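Local coordinates for protein basic helix-loop-helix, putative, expressed (Oryza sativa subsp. japonica, PDB 5LW0) that binds ADP-ribose through its macrodomain, part of a longer plant protein, and may take part in ADP-ribosylation signalling linked to DNA interstrand crosslink repair, at residues 39-44 / 124-129. Sequence-based numbering, arbitrary orientation.
Sequences AFPSIS and VIANAA. With AR6 ([(2R,3S,4R,5R)-5-(6-aminopurin-9-yl)-3,4-dihydroxy-oxolan-2-yl]methyl [hydroxy-[[(2R,3S,4R,5S)-3,4,5-trihydroxyoxolan-2-yl]methoxy]phosphoryl] hydrogen phosphate), chain C.
Ala39 clasps the strand 124-128 with both of its backbone polar groups: its N donates to Val124 O at 3.0 Å, and its O accepts from Ala126 N at 2.9 Å. Ile125, spanned by this parallel bridge, adds a CA-H contact to the same carbonyl, and its side chain lies on the sheet face that also carries Ala39 CB. One residue on, the pairing gives way to side-chain contact. Phe40 CB rests 3.7 Å from Ala126 CB; CG sits between the backbone N and the carbonyl carbon, and the ring leads away from strand 124-128 to meet Phe223 of helix 208-230 edge-to-face. Pro41 then wedges between strand and ligand and can be followed round its ring. Its CB faces the ring oxygen O4' of the adenosine ribose of ADP-ribose at 3.6 Å; CG turns to Ala126 O at 3.9 Å; CD presses on that same oxygen at 3.3 Å, a buried carbonyl without a hydrogen-bond partner, and also lies near Ala126 CB. The two strands are the central neighbours of the mixed six-stranded sheet of the macrodomain, and the loops at their C-terminal ends diverge around the ligand, as is usual for nucleotide sites in alpha/beta folds. Ile43 reaches back to strand 124-128 with its tip, a turn at chi2 (-56°) bringing CD1 against Ala128 CB. Ala128 CB in turn lies against the diphosphate, 3.4 Å from the bridging O3A of ADP-ribose. From the loop after strand 37-40, Ser44 N donates a bent hydrogen bond to the phosphate oxygen O2B at 2.7 Å, its N-H...O angle being 135°, while Ser44 OG is tied to Pro194 O.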
ATOM      1  N   ALA A  39       1.624  -6.600  -0.955  1.00 11.76           N
ATOM      2  CA  ALA A  39       2.745  -5.639  -1.044  1.00 13.11           C
ATOM      3  C   ALA A  39       2.151  -4.246  -0.987  1.00 12.52           C
ATOM      4  O   ALA A  39       1.185  -3.927  -1.730  1.00 12.16           O
ATOM      5  CB  ALA A  39       3.523  -5.832  -2.311  1.00 13.66           C
ATOM      6  N   PHE A  40       2.746  -3.393  -0.212  1.00 12.90           N
ATOM      7  CA  PHE A  40       2.291  -2.042  -0.105  1.00 11.99           C
ATOM      8  C   PHE A  40       3.458  -1.089  -0.039  1.00 13.06           C
ATOM      9  O   PHE A  40       4.512  -1.397   0.560  1.00 13.48           O
ATOM     10  CB  PHE A  40       1.357  -1.833   1.129  1.00 11.28           C
ATOM     11  CG  PHE A  40       2.004  -2.071   2.420  1.00 11.87           C
ATOM     12  CD1 PHE A  40       2.171  -3.343   2.881  1.00 12.28           C
ATOM     13  CD2 PHE A  40       2.385  -0.985   3.262  1.00 12.77           C
ATOM     14  CE1 PHE A  40       2.757  -3.574   4.136  1.00 13.61           C
ATOM     15  CE2 PHE A  40       2.943  -1.195   4.515  1.00 13.31           C
ATOM     16  CZ  PHE A  40       3.111  -2.498   4.968  1.00 13.54           C
ATOM     17  N   PRO A  41       3.273   0.135  -0.568  1.00 13.26           N
ATOM     18  CA  PRO A  41       4.258   1.178  -0.398  1.00 14.74           C
ATOM     19  C   PRO A  41       3.970   2.018   0.844  1.00 13.99           C
ATOM     20  O   PRO A  41       2.876   1.904   1.437  1.00 15.21           O
ATOM     21  CB  PRO A  41       4.015   2.028  -1.628  1.00 16.62           C
ATOM     22  CG  PRO A  41       2.546   1.999  -1.765  1.00 15.85           C
ATOM     23  CD  PRO A  41       2.102   0.615  -1.288  1.00 14.61           C
ATOM     24  N   SER A  42       4.903   2.899   1.196  1.00 12.92           N
ATOM     25  CA  SER A  42       4.719   3.774   2.324  1.00 14.51           C
ATOM     26  C   SER A  42       3.744   4.894   1.955  1.00 16.32           C
ATOM     27  O   SER A  42       4.068   5.809   1.211  1.00 19.99           O
ATOM     28  CB  SER A  42       6.024   4.338   2.745  1.00 14.84           C
ATOM     29  OG  SER A  42       5.884   5.279   3.810  1.00 14.53           O
ATOM     30  N   ILE A  43       2.559   4.803   2.457  1.00 13.39           N
ATOM     31  CA  ILE A  43       1.536   5.800   2.166  1.00 14.34           C
ATOM     32  C   ILE A  43       1.839   7.156   2.752  1.00 13.37           C
ATOM     33  O   ILE A  43       2.315   7.251   3.881  1.00 13.98           O
ATOM     34  CB  ILE A  43       0.175   5.325   2.785  1.00 14.96           C
ATOM     35  CG1 ILE A  43      -0.215   3.922   2.284  1.00 16.42           C
ATOM     36  CG2 ILE A  43      -0.937   6.334   2.522  1.00 17.10           C
ATOM     37  CD1 ILE A  43      -0.303   3.776   0.768  1.00 17.43           C
ATOM     38  N   SER A  44       1.690   8.184   1.914  1.00 16.35           N
ATOM     39  CA  SER A  44       1.757   9.632   2.325  1.00 14.82           C
ATOM     40  C   SER A  44       3.183  10.185   2.457  1.00 16.91           C
ATOM     41  O   SER A  44       3.327  11.352   2.699  1.00 16.82           O
ATOM     42  CB  SER A  44       0.977   9.910   3.642  1.00 16.61           C
ATOM     43  OG  SER A  44      -0.411   9.785   3.454  1.00 17.42           O
ATOM     44  N   VAL A 124      -1.757  -9.270  -4.325  1.00 14.70           N
ATOM     45  CA  VAL A 124      -2.484  -8.065  -4.010  1.00 13.73           C
ATOM     46  C   VAL A 124      -1.479  -6.958  -3.801  1.00 13.31           C
ATOM     47  O   VAL A 124      -0.526  -7.114  -3.045  1.00 13.52           O
ATOM     48  CB  VAL A 124      -3.361  -8.225  -2.753  1.00 14.38           C
ATOM     49  CG1 VAL A 124      -4.183  -6.967  -2.515  1.00 14.68           C
ATOM     50  CG2 VAL A 124      -4.244  -9.461  -2.864  1.00 16.79           C
ATOM     51  N   ILE A 125      -1.691  -5.808  -4.458  1.00 13.15           N
ATOM     52  CA  ILE A 125      -0.835  -4.656  -4.184  1.00 13.74           C
ATOM     53  C   ILE A 125      -1.655  -3.440  -3.797  1.00 13.54           C
ATOM     54  O   ILE A 125      -2.816  -3.301  -4.184  1.00 15.20           O
ATOM     55  CB  ILE A 125       0.102  -4.322  -5.353  1.00 15.54           C
ATOM     56  CG1 ILE A 125      -0.667  -3.847  -6.525  1.00 19.14           C
ATOM     57  CG2 ILE A 125       1.001  -5.521  -5.725  1.00 17.40           C
ATOM     58  CD1 ILE A 125       0.230  -3.364  -7.667  1.00 22.31           C
ATOM     59  N   ALA A 126      -1.079  -2.602  -2.939  1.00 13.18           N
ATOM     60  CA  ALA A 126      -1.717  -1.322  -2.561  1.00 13.79           C
ATOM     61  C   ALA A 126      -1.195  -0.171  -3.377  1.00 13.86           C
ATOM     62  O   ALA A 126      -0.009  -0.145  -3.752  1.00 15.03           O
ATOM     63  CB  ALA A 126      -1.462  -1.059  -1.109  1.00 14.17           C
ATOM     64  N   ASN A 127      -2.057   0.798  -3.610  1.00 14.10           N
ATOM     65  CA  ASN A 127      -1.734   2.011  -4.315  1.00 14.25           C
ATOM     66  C   ASN A 127      -1.927   3.229  -3.434  1.00 14.86           C
ATOM     67  O   ASN A 127      -2.886   3.310  -2.689  1.00 15.60           O
ATOM     68  CB  ASN A 127      -2.616   2.088  -5.517  1.00 15.35           C
ATOM     69  CG  ASN A 127      -2.394   3.354  -6.307  1.00 16.50           C
ATOM     70  OD1 ASN A 127      -1.258   3.817  -6.424  1.00 16.74           O
ATOM     71  ND2 ASN A 127      -3.475   3.906  -6.871  1.00 15.99           N
ATOM     72  N   ALA A 128      -0.986   4.186  -3.463  1.00 14.52           N
ATOM     73  CA  ALA A 128      -1.165   5.419  -2.798  1.00 14.78           C
ATOM     74  C   ALA A 128      -1.897   6.361  -3.757  1.00 15.35           C
ATOM     75  O   ALA A 128      -1.306   7.020  -4.588  1.00 16.07           O
ATOM     76  CB  ALA A 128       0.167   5.988  -2.342  1.00 16.66           C
ATOM     77  N   ALA A 129      -3.192   6.391  -3.584  1.00 14.82           N
ATOM     78  CA  ALA A 129      -4.087   6.997  -4.558  1.00 16.25           C
ATOM     79  C   ALA A 129      -4.247   8.453  -4.312  1.00 16.48           C
ATOM     80  O   ALA A 129      -3.852   8.995  -3.277  1.00 15.79           O
ATOM     81  CB  ALA A 129      -5.454   6.277  -4.472  1.00 16.71           C
TER
HETATM   82  N1  AR6 C 301       7.305   0.851  -6.498  1.00 16.95           N
HETATM   83  C2  AR6 C 301       7.432   0.905  -5.156  1.00 18.03           C
HETATM   84  N3  AR6 C 301       7.403   2.022  -4.454  1.00 18.91           N
HETATM   85  C4  AR6 C 301       7.235   3.229  -5.079  1.00 21.42           C
HETATM   86  C5  AR6 C 301       7.056   3.286  -6.498  1.00 22.40           C
HETATM   87  C6  AR6 C 301       7.092   2.003  -7.220  1.00 18.89           C
HETATM   88  N6  AR6 C 301       6.927   1.922  -8.518  1.00 19.77           N
HETATM   89  N7  AR6 C 301       6.897   4.650  -6.841  1.00 22.08           N
HETATM   90  C8  AR6 C 301       6.921   5.340  -5.679  1.00 20.80           C
HETATM   91  N9  AR6 C 301       7.116   4.491  -4.605  1.00 21.22           N
HETATM   92  PA  AR6 C 301       3.716   8.479  -3.408  1.00 20.24           P
HETATM   93  PB  AR6 C 301       1.888   9.650  -1.369  1.00 19.39           P
HETATM   94  C1' AR6 C 301       7.101   4.796  -3.190  1.00 20.94           C
HETATM   95  O1A AR6 C 301       4.257   9.905  -3.647  1.00 22.58           O
HETATM   96  O1B AR6 C 301       2.996  10.387  -0.657  1.00 17.94           O
HETATM   97  C1D AR6 C 301       0.304  10.135  -6.159  1.00 39.55           C
HETATM   98  O1D AR6 C 301       0.784  10.410  -7.458  1.00 39.06           O
HETATM   99  C2' AR6 C 301       7.708   6.119  -2.738  1.00 19.81           C
HETATM  100  O2' AR6 C 301       9.169   6.108  -2.749  1.00 21.13           O
HETATM  101  O2A AR6 C 301       3.368   7.621  -4.565  1.00 20.34           O
HETATM  102  O2B AR6 C 301       0.822   8.955  -0.574  1.00 18.03           O
HETATM  103  C2D AR6 C 301      -1.245  10.303  -6.140  1.00 39.83           C
HETATM  104  O2D AR6 C 301      -1.742  10.868  -7.420  1.00 34.94           O
HETATM  105  C3' AR6 C 301       7.063   6.280  -1.384  1.00 22.37           C
HETATM  106  O3' AR6 C 301       7.795   5.574  -0.346  1.00 21.52           O
HETATM  107  O3A AR6 C 301       2.426   8.539  -2.416  1.00 19.65           O
HETATM  108  C3D AR6 C 301      -1.528  11.205  -4.971  1.00 33.63           C
HETATM  109  O3D AR6 C 301      -1.895  12.493  -5.542  1.00 46.89           O
HETATM  110  C4' AR6 C 301       5.673   5.640  -1.566  1.00 20.37           C
HETATM  111  O4' AR6 C 301       5.708   4.935  -2.785  1.00 21.19           O
HETATM  112  C4D AR6 C 301      -0.192  11.300  -4.195  1.00 30.38           C
HETATM  113  O4D AR6 C 301       0.882  10.982  -5.111  1.00 29.21           O
HETATM  114  C5' AR6 C 301       4.543   6.637  -1.609  1.00 22.56           C
HETATM  115  O5' AR6 C 301       4.848   7.751  -2.471  1.00 21.21           O
HETATM  116  C5D AR6 C 301      -0.044  10.317  -3.038  1.00 22.87           C
HETATM  117  O5D AR6 C 301       1.157  10.715  -2.340  1.00 20.97           O